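Local coordinates for protein OR486 (Synthetic construct, PDB 4R80) that has no known natural function, being a de novo designed protein built to adopt the cystatin fold, a curved antiparallel beta sheet packed against one helix, at residues E4-A15 with V33-V42; G50-E58 with K69-S77. All coordinates share one frame; numbering follows the deposited sequence.

Contact 1: residues E4-A15 with V33-V42; sequences EEEEKRRAKQVA and VQKQGNTIRV
Helix 4-15 lies across the hairpin of strands 33-36 and 39-42, its axis 8.6 Å from that of strand 39-42 at an angle of 55°. No direct hydrogen bond joins the two segments. Ala-11 gives the helix a small side chain where Ile-40 comes up from the sheet, with Ala-11 CB 3.6 Å from Ile-40 CD1. CG1 of Ile-40 is set anti to its carbonyl carbon (chi1 -49°), and CD1 beyond it also reaches Glu-7 O. One turn on, Ala-15 CB rests 3.9 Å from Val-42 CB. This is the helix-on-sheet packing of the cystatin fold, and Val-59 and Phe-66 of the later strands also touch Ala-11. The two methyls of Val-33 take different lysines. CG1 meets Lys-8 CB at 3.8 Å, while CG2 packs on CG and CD of Lys-12, which crosses Val-33 at about a right angle. The extended Lys-8 chain carries NZ to a water 3.1 Å away, and that water donates to Val-33 O at 2.6 Å. Lys-35 crosses Glu-4 and Glu-7 at a slant. Its NZ makes a long salt bridge of 3.9 Å to Glu-4 OE1, and Glu-4 OE2 has a second long one to Lys-8 NZ.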
loop_
_atom_site.group_PDB
_atom_site.type_symbol
_atom_site.label_atom_id
_atom_site.label_comp_id
_atom_site.label_asym_id
_atom_site.label_seq_id
_atom_site.Cartn_x
_atom_site.Cartn_y
_atom_site.Cartn_z
ATOM N N GLU A 4 6.533 -7.542 14.613
ATOM C CA GLU A 4 5.267 -7.231 13.960
ATOM C C GLU A 4 5.188 -5.809 13.392
ATOM O O GLU A 4 4.725 -5.613 12.266
ATOM C CB GLU A 4 4.115 -7.461 14.944
ATOM C CG GLU A 4 2.734 -7.157 14.385
ATOM C CD GLU A 4 2.282 -8.169 13.351
ATOM O OE1 GLU A 4 2.804 -9.305 13.350
ATOM O OE2 GLU A 4 1.400 -7.827 12.540
ATOM N N GLU A 5 5.637 -4.830 14.165
ATOM C CA GLU A 5 5.562 -3.428 13.754
ATOM C C GLU A 5 6.605 -3.069 12.699
ATOM O O GLU A 5 6.382 -2.200 11.856
ATOM C CB GLU A 5 5.701 -2.516 14.977
ATOM C CG GLU A 5 5.592 -1.034 14.671
ATOM C CD GLU A 5 4.437 -0.709 13.746
ATOM O OE1 GLU A 5 3.301 -1.143 14.027
ATOM O OE2 GLU A 5 4.667 -0.020 12.730
ATOM N N GLU A 6 7.737 -3.759 12.744
ATOM C CA GLU A 6 8.832 -3.537 11.811
ATOM C C GLU A 6 8.448 -4.017 10.416
ATOM O O GLU A 6 8.847 -3.427 9.413
ATOM C CB GLU A 6 10.055 -4.304 12.310
ATOM C CG GLU A 6 11.396 -3.921 11.722
ATOM C CD GLU A 6 11.719 -4.649 10.430
ATOM O OE1 GLU A 6 11.053 -5.657 10.110
ATOM O OE2 GLU A 6 12.681 -4.232 9.752
ATOM N N GLU A 7 7.666 -5.092 10.362
ATOM C CA GLU A 7 7.246 -5.672 9.091
ATOM C C GLU A 7 6.097 -4.890 8.467
ATOM O O GLU A 7 6.016 -4.765 7.246
ATOM C CB GLU A 7 6.870 -7.148 9.256
ATOM C CG GLU A 7 8.038 -8.054 9.630
ATOM C CD GLU A 7 7.649 -9.521 9.666
ATOM O OE1 GLU A 7 6.468 -9.830 9.416
ATOM O OE2 GLU A 7 8.520 -10.366 9.953
ATOM N N LYS A 8 5.206 -4.373 9.307
ATOM C CA LYS A 8 4.116 -3.533 8.829
ATOM C C LYS A 8 4.656 -2.216 8.286
ATOM O O LYS A 8 4.132 -1.675 7.314
ATOM C CB LYS A 8 3.096 -3.255 9.935
ATOM C CG LYS A 8 2.248 -4.446 10.338
ATOM C CD LYS A 8 1.354 -4.083 11.513
ATOM C CE LYS A 8 0.199 -5.054 11.654
ATOM N NZ LYS A 8 -0.670 -4.707 12.810
ATOM N N ARG A 9 5.699 -1.703 8.926
ATOM C CA ARG A 9 6.305 -0.445 8.507
ATOM C C ARG A 9 6.966 -0.561 7.134
ATOM O O ARG A 9 6.768 0.293 6.267
ATOM C CB ARG A 9 7.296 0.052 9.564
ATOM C CG ARG A 9 7.953 1.380 9.236
ATOM C CD ARG A 9 9.244 1.559 10.019
ATOM N NE ARG A 9 10.259 0.584 9.639
ATOM C CZ ARG A 9 11.074 0.718 8.598
ATOM N NH1 ARG A 9 10.993 1.789 7.821
ATOM N NH2 ARG A 9 11.969 -0.223 8.331
ATOM N N ARG A 10 7.744 -1.622 6.940
ATOM C CA ARG A 10 8.412 -1.866 5.667
ATOM C C ARG A 10 7.406 -2.125 4.542
ATOM O O ARG A 10 7.536 -1.584 3.442
ATOM C CB ARG A 10 9.390 -3.038 5.791
ATOM C CG ARG A 10 10.595 -2.756 6.676
ATOM C CD ARG A 10 11.482 -3.990 6.833
ATOM N NE ARG A 10 12.003 -4.486 5.562
ATOM C CZ ARG A 10 12.783 -5.554 5.444
ATOM N NH1 ARG A 10 13.139 -6.250 6.515
ATOM N NH2 ARG A 10 13.199 -5.933 4.242
ATOM N N ALA A 11 6.399 -2.945 4.830
ATOM C CA ALA A 11 5.387 -3.287 3.836
ATOM C C ALA A 11 4.598 -2.053 3.428
ATOM O O ALA A 11 4.254 -1.890 2.258
ATOM C CB ALA A 11 4.450 -4.361 4.369
ATOM N N LYS A 12 4.321 -1.184 4.394
ATOM C CA LYS A 12 3.592 0.046 4.114
ATOM C C LYS A 12 4.410 0.975 3.222
ATOM O O LYS A 12 3.873 1.603 2.310
ATOM C CB LYS A 12 3.223 0.771 5.409
ATOM C CG LYS A 12 2.387 2.025 5.188
ATOM C CD LYS A 12 2.150 2.782 6.485
ATOM C CE LYS A 12 3.371 3.598 6.874
ATOM N NZ LYS A 12 3.674 4.641 5.853
ATOM N N GLN A 13 5.712 1.053 3.486
ATOM C CA GLN A 13 6.597 1.917 2.712
ATOM C C GLN A 13 6.852 1.376 1.308
ATOM O O GLN A 13 6.950 2.144 0.351
ATOM C CB GLN A 13 7.922 2.123 3.449
ATOM C CG GLN A 13 7.796 2.947 4.721
ATOM C CD GLN A 13 9.125 3.154 5.419
ATOM O OE1 GLN A 13 10.162 2.670 4.963
ATOM N NE2 GLN A 13 9.102 3.875 6.533
ATOM N N VAL A 14 6.947 0.055 1.187
ATOM C CA VAL A 14 7.097 -0.582 -0.116
ATOM C C VAL A 14 5.834 -0.322 -0.922
ATOM O O VAL A 14 5.885 0.000 -2.109
ATOM C CB VAL A 14 7.321 -2.102 0.016
ATOM C CG1 VAL A 14 7.110 -2.799 -1.322
ATOM C CG2 VAL A 14 8.713 -2.390 0.557
ATOM N N ALA A 15 4.699 -0.453 -0.248
ATOM C CA ALA A 15 3.398 -0.234 -0.857
ATOM C C ALA A 15 3.199 1.220 -1.271
ATOM O O ALA A 15 2.726 1.500 -2.372
ATOM C CB ALA A 15 2.314 -0.646 0.110
ATOM N N VAL A 33 -3.063 -0.653 7.791
ATOM C CA VAL A 33 -2.123 -1.719 7.488
ATOM C C VAL A 33 -2.521 -2.955 8.280
ATOM O O VAL A 33 -2.700 -2.894 9.496
ATOM C CB VAL A 33 -0.681 -1.317 7.849
ATOM C CG1 VAL A 33 0.280 -2.452 7.542
ATOM C CG2 VAL A 33 -0.281 -0.052 7.101
ATOM N N GLN A 34 -2.663 -4.077 7.585
ATOM C CA GLN A 34 -3.097 -5.315 8.217
ATOM C C GLN A 34 -2.233 -6.492 7.789
ATOM O O GLN A 34 -1.944 -6.666 6.607
ATOM C CB GLN A 34 -4.561 -5.607 7.891
ATOM C CG GLN A 34 -5.075 -6.889 8.522
ATOM C CD GLN A 34 -6.130 -7.570 7.678
ATOM O OE1 GLN A 34 -6.792 -6.934 6.860
ATOM N NE2 GLN A 34 -6.285 -8.876 7.863
ATOM N N LYS A 35 -1.832 -7.304 8.760
ATOM C CA LYS A 35 -0.952 -8.432 8.497
ATOM C C LYS A 35 -1.666 -9.759 8.713
ATOM O O LYS A 35 -2.344 -9.959 9.720
ATOM C CB LYS A 35 0.290 -8.360 9.384
ATOM C CG LYS A 35 1.281 -9.483 9.145
ATOM C CD LYS A 35 2.507 -9.324 10.021
ATOM C CE LYS A 35 3.507 -10.429 9.768
ATOM N NZ LYS A 35 3.013 -11.746 10.260
ATOM N N GLN A 36 -1.500 -10.660 7.751
ATOM C CA GLN A 36 -2.062 -12.001 7.828
ATOM C C GLN A 36 -1.009 -13.003 7.367
ATOM O O GLN A 36 -0.868 -13.261 6.173
ATOM C CB GLN A 36 -3.308 -12.106 6.948
ATOM C CG GLN A 36 -4.008 -13.451 7.012
ATOM C CD GLN A 36 -5.071 -13.609 5.943
ATOM O OE1 GLN A 36 -5.192 -12.778 5.042
ATOM N NE2 GLN A 36 -5.850 -14.682 6.036
ATOM N N GLY A 37 -0.266 -13.555 8.320
ATOM C CA GLY A 37 0.813 -14.476 8.009
ATOM C C GLY A 37 2.002 -13.728 7.437
ATOM O O GLY A 37 2.530 -12.821 8.073
ATOM N N ASN A 38 2.422 -14.105 6.235
ATOM C CA ASN A 38 3.499 -13.394 5.553
ATOM C C ASN A 38 2.952 -12.408 4.526
ATOM O O ASN A 38 3.698 -11.849 3.722
ATOM C CB ASN A 38 4.477 -14.371 4.897
ATOM C CG ASN A 38 5.264 -15.178 5.913
ATOM O OD1 ASN A 38 5.561 -14.699 7.007
ATOM N ND2 ASN A 38 5.609 -16.408 5.551
ATOM N N THR A 39 1.638 -12.209 4.554
ATOM C CA THR A 39 0.982 -11.286 3.638
ATOM C C THR A 39 0.476 -10.059 4.388
ATOM O O THR A 39 -0.231 -10.182 5.387
ATOM C CB THR A 39 -0.203 -11.963 2.924
ATOM O OG1 THR A 39 0.283 -13.003 2.067
ATOM C CG2 THR A 39 -0.988 -10.952 2.102
ATOM N N ILE A 40 0.842 -8.876 3.906
ATOM C CA ILE A 40 0.377 -7.636 4.515
ATOM C C ILE A 40 -0.450 -6.799 3.541
ATOM O O ILE A 40 -0.041 -6.549 2.407
ATOM C CB ILE A 40 1.549 -6.802 5.072
ATOM C CG1 ILE A 40 2.455 -7.682 5.937
ATOM C CG2 ILE A 40 1.032 -5.633 5.892
ATOM C CD1 ILE A 40 3.472 -6.914 6.747
ATOM N N ARG A 41 -1.619 -6.366 4.002
ATOM C CA ARG A 41 -2.536 -5.588 3.181
ATOM C C ARG A 41 -2.514 -4.119 3.578
ATOM O O ARG A 41 -2.803 -3.771 4.722
ATOM C CB ARG A 41 -3.958 -6.145 3.282
ATOM C CG ARG A 41 -4.135 -7.516 2.652
ATOM C CD ARG A 41 -5.576 -7.988 2.759
ATOM N NE ARG A 41 -5.794 -9.254 2.066
ATOM C CZ ARG A 41 -5.672 -10.448 2.634
ATOM N NH1 ARG A 41 -5.332 -10.545 3.912
ATOM N NH2 ARG A 41 -5.890 -11.548 1.925
ATOM N N VAL A 42 -2.159 -3.261 2.627
ATOM C CA VAL A 42 -2.063 -1.830 2.883
ATOM C C VAL A 42 -3.124 -1.073 2.092
ATOM O O VAL A 42 -3.178 -1.152 0.864
ATOM C CB VAL A 42 -0.671 -1.284 2.521
ATOM C CG1 VAL A 42 -0.578 0.193 2.865
ATOM C CG2 VAL A 42 0.412 -2.075 3.238
HETATM O O HOH W 1 -2.190 -2.117 11.894
#

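Contact 2: residues G50-E58 with K69-S77; sequences GKKTNITVE and KRITETVGS
The side chains of Glu-58 and Arg-70 run alongside each other, with the carboxylate and guanidinium planes 39° apart. Glu-58 OE1 sits at the guanidinium edge, near its plane. The salt bridge is long, 3.8 Å from Glu-58 OE1 to Arg-70 NE. The same oxygen is nearer to the aliphatic part, 3.2 Å from Arg-70 CD. Paired across the strands, both residues leave from the same face. In each, CG is anti to the carbonyl carbon (chi1 -61° in Glu-58), which keeps the two chains alongside. Arg-41 of the next strand is a second, weak ion partner of Glu-58.

Strands 51-58 and 69-76 run antiparallel as the last hairpin of the sheet, with 69-76 at its outer edge. Thr-56 and Thr-72 form a hydrogen-bonded pair, with Thr-56 N to Thr-72 O at 2.9 Å and a return bond from Thr-72 N to Thr-56 O. Asn-54 and Thr-74 pair likewise. A classic beta bulge sets two residues, Lys-69 and Arg-70, opposite the single Glu-58. Here Arg-70 O receives Glu-58 N, while Glu-58 O receives Lys-69 N at 2.8 Å, with an N-H...O angle of 166°. A water donates to Thr-56 O at 2.6 Å and also hydrogen-bonds to Thr-72 OG1, so it spans the two threonines.

The other face carries Thr-53, Ile-55, Val-57, Ile-71, Glu-73 and Val-75. Ile-55 CG1 is 3.5 Å from Glu-73 CG. The aliphatic part of Glu-73 thus lies along one flank of Ile-55. Thr-53 CG2 packs against both methyls of Val-75, 3.6 Å from CG1. The helix covers part of this face, where Ile-19 touches Ile-55 and Lys-18 and Gln-22 touch Ile-71.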
loop_
_atom_site.group_PDB
_atom_site.type_symbol
_atom_site.label_atom_id
_atom_site.label_comp_id
_atom_site.label_asym_id
_atom_site.label_seq_id
_atom_site.Cartn_x
_atom_site.Cartn_y
_atom_site.Cartn_z
ATOM N N GLY A 50 -10.710 16.334 -8.156
ATOM C CA GLY A 50 -12.111 16.031 -7.933
ATOM C C GLY A 50 -12.449 14.553 -7.971
ATOM O O GLY A 50 -13.603 14.183 -8.187
ATOM N N LYS A 51 -11.447 13.704 -7.767
ATOM C CA LYS A 51 -11.669 12.261 -7.731
ATOM C C LYS A 51 -11.105 11.624 -6.463
ATOM O O LYS A 51 -10.129 12.107 -5.893
ATOM C CB LYS A 51 -11.096 11.583 -8.979
ATOM C CG LYS A 51 -11.786 11.988 -10.273
ATOM C CD LYS A 51 -11.218 11.241 -11.470
ATOM C CE LYS A 51 -12.001 11.559 -12.735
ATOM N NZ LYS A 51 -11.442 10.867 -13.927
ATOM N N LYS A 52 -11.732 10.534 -6.033
ATOM C CA LYS A 52 -11.292 9.802 -4.854
ATOM C C LYS A 52 -11.051 8.337 -5.196
ATOM O O LYS A 52 -11.976 7.614 -5.565
ATOM C CB LYS A 52 -12.344 9.922 -3.748
ATOM C CG LYS A 52 -12.092 9.058 -2.526
ATOM C CD LYS A 52 -13.200 9.242 -1.499
ATOM C CE LYS A 52 -13.303 8.045 -0.571
ATOM N NZ LYS A 52 -13.740 6.825 -1.304
ATOM N N THR A 53 -9.800 7.906 -5.076
ATOM C CA THR A 53 -9.415 6.547 -5.443
ATOM C C THR A 53 -8.949 5.739 -4.237
ATOM O O THR A 53 -7.969 6.093 -3.583
ATOM C CB THR A 53 -8.316 6.534 -6.523
ATOM O OG1 THR A 53 -7.150 7.199 -6.031
ATOM C CG2 THR A 53 -8.794 7.236 -7.778
ATOM N N ASN A 54 -9.659 4.654 -3.947
ATOM C CA ASN A 54 -9.275 3.750 -2.871
ATOM C C ASN A 54 -8.354 2.658 -3.396
ATOM O O ASN A 54 -8.694 1.951 -4.344
ATOM C CB ASN A 54 -10.514 3.126 -2.229
ATOM C CG ASN A 54 -11.371 4.144 -1.506
ATOM O OD1 ASN A 54 -10.884 5.190 -1.075
ATOM N ND2 ASN A 54 -12.658 3.844 -1.370
ATOM N N ILE A 55 -7.187 2.521 -2.777
ATOM C CA ILE A 55 -6.195 1.561 -3.242
ATOM C C ILE A 55 -5.857 0.518 -2.184
ATOM O O ILE A 55 -5.567 0.854 -1.036
ATOM C CB ILE A 55 -4.889 2.270 -3.652
ATOM C CG1 ILE A 55 -5.187 3.435 -4.600
ATOM C CG2 ILE A 55 -3.915 1.281 -4.274
ATOM C CD1 ILE A 55 -3.951 4.123 -5.130
ATOM N N THR A 56 -5.914 -0.749 -2.579
ATOM C CA THR A 56 -5.482 -1.846 -1.724
ATOM C C THR A 56 -4.310 -2.580 -2.366
ATOM O O THR A 56 -4.442 -3.141 -3.452
ATOM C CB THR A 56 -6.624 -2.844 -1.467
ATOM O OG1 THR A 56 -7.700 -2.183 -0.792
ATOM C CG2 THR A 56 -6.133 -4.006 -0.617
ATOM N N VAL A 57 -3.162 -2.564 -1.699
ATOM C CA VAL A 57 -1.980 -3.268 -2.189
ATOM C C VAL A 57 -1.552 -4.395 -1.253
ATOM O O VAL A 57 -1.346 -4.185 -0.057
ATOM C CB VAL A 57 -0.807 -2.308 -2.431
ATOM C CG1 VAL A 57 -0.708 -1.340 -1.299
ATOM C CG2 VAL A 57 0.495 -3.078 -2.598
ATOM N N GLU A 58 -1.440 -5.599 -1.805
ATOM C CA GLU A 58 -0.973 -6.757 -1.054
ATOM C C GLU A 58 0.543 -6.932 -1.140
ATOM O O GLU A 58 1.088 -7.171 -2.216
ATOM C CB GLU A 58 -1.682 -8.024 -1.528
ATOM C CG GLU A 58 -3.185 -7.978 -1.352
ATOM C CD GLU A 58 -3.861 -9.247 -1.825
ATOM O OE1 GLU A 58 -3.155 -10.147 -2.325
ATOM O OE2 GLU A 58 -5.100 -9.342 -1.697
ATOM N N LYS A 69 2.442 -7.857 -4.622
ATOM C CA LYS A 69 1.932 -8.981 -5.402
ATOM C C LYS A 69 0.587 -8.670 -6.054
ATOM O O LYS A 69 0.280 -9.188 -7.127
ATOM C CB LYS A 69 1.830 -10.244 -4.540
ATOM C CG LYS A 69 3.166 -10.924 -4.271
ATOM C CD LYS A 69 3.650 -11.718 -5.479
ATOM C CE LYS A 69 3.054 -13.120 -5.500
ATOM N NZ LYS A 69 3.539 -13.924 -6.660
ATOM N N ARG A 70 -0.204 -7.814 -5.413
ATOM C CA ARG A 70 -1.521 -7.452 -5.936
ATOM C C ARG A 70 -1.888 -5.998 -5.628
ATOM O O ARG A 70 -1.693 -5.520 -4.511
ATOM C CB ARG A 70 -2.600 -8.402 -5.403
ATOM C CG ARG A 70 -2.576 -9.796 -6.025
ATOM C CD ARG A 70 -3.666 -10.684 -5.454
ATOM N NE ARG A 70 -4.997 -10.135 -5.695
ATOM C CZ ARG A 70 -5.799 -10.525 -6.682
ATOM N NH1 ARG A 70 -5.408 -11.474 -7.521
ATOM N NH2 ARG A 70 -6.994 -9.967 -6.822
ATOM N N ILE A 71 -2.418 -5.304 -6.632
ATOM C CA ILE A 71 -2.858 -3.919 -6.476
ATOM C C ILE A 71 -4.284 -3.741 -6.987
ATOM O O ILE A 71 -4.584 -4.070 -8.134
ATOM C CB ILE A 71 -1.945 -2.946 -7.247
ATOM C CG1 ILE A 71 -0.491 -3.097 -6.799
ATOM C CG2 ILE A 71 -2.417 -1.511 -7.063
ATOM C CD1 ILE A 71 0.469 -2.214 -7.558
ATOM N N THR A 72 -5.161 -3.220 -6.134
ATOM C CA THR A 72 -6.550 -2.991 -6.522
ATOM C C THR A 72 -6.976 -1.533 -6.352
ATOM O O THR A 72 -6.932 -0.988 -5.249
ATOM C CB THR A 72 -7.511 -3.893 -5.724
ATOM O OG1 THR A 72 -7.175 -5.269 -5.944
ATOM C CG2 THR A 72 -8.950 -3.654 -6.154
ATOM N N GLU A 73 -7.384 -0.908 -7.453
ATOM C CA GLU A 73 -7.829 0.485 -7.436
ATOM C C GLU A 73 -9.294 0.645 -7.830
ATOM O O GLU A 73 -9.785 -0.020 -8.735
ATOM C CB GLU A 73 -6.951 1.371 -8.324
ATOM C CG GLU A 73 -5.636 1.778 -7.691
ATOM C CD GLU A 73 -4.838 2.724 -8.565
ATOM O OE1 GLU A 73 -3.684 2.392 -8.908
ATOM O OE2 GLU A 73 -5.358 3.813 -8.892
ATOM N N THR A 74 -9.984 1.543 -7.132
ATOM C CA THR A 74 -11.366 1.882 -7.442
ATOM C C THR A 74 -11.535 3.396 -7.426
ATOM O O THR A 74 -11.237 4.050 -6.426
ATOM C CB THR A 74 -12.350 1.250 -6.445
ATOM O OG1 THR A 74 -11.975 1.610 -5.109
ATOM C CG2 THR A 74 -12.345 -0.261 -6.577
ATOM N N VAL A 75 -12.015 3.947 -8.534
ATOM C CA VAL A 75 -12.159 5.390 -8.662
ATOM C C VAL A 75 -13.616 5.804 -8.513
ATOM O O VAL A 75 -14.500 5.242 -9.158
ATOM C CB VAL A 75 -11.666 5.866 -10.041
ATOM C CG1 VAL A 75 -11.579 7.385 -10.083
ATOM C CG2 VAL A 75 -10.323 5.233 -10.375
ATOM N N GLY A 76 -13.858 6.792 -7.658
ATOM C CA GLY A 76 -15.205 7.269 -7.405
ATOM C C GLY A 76 -15.339 8.770 -7.574
ATOM O O GLY A 76 -14.447 9.421 -8.123
ATOM N N SER A 77 -16.456 9.311 -7.094
ATOM C CA SER A 77 -16.754 10.740 -7.190
ATOM C C SER A 77 -16.733 11.243 -8.632
ATOM O O SER A 77 -17.445 12.183 -8.982
ATOM C CB SER A 77 -15.799 11.561 -6.317
ATOM O OG SER A 77 -15.961 11.240 -4.947
HETATM O O HOH W 2 -5.067 -5.601 -3.912
#

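Both segments of contact 1 precede those of contact 2 in the chain. The centres of the two contacts are about 18 Å apart, with the middle of the chain between them. Contact 1 sets the N-terminal three turns of helix 4-22 on strands 28-36 and 39-48. Contact 2 pairs strands 51-62 and 65-76. All four strands form one antiparallel sheet in chain order, so the two contacts meet where 39-48 lies beside 51-62. There Val-42 O is 2.9 Å from Val-57 N, a probable hydrogen bond, and Ala-15 CB packs 3.4 Å from Val-57 CG1. The helix therefore bears on both hairpins, consistent with the single helix and sheet of the designed cystatin fold.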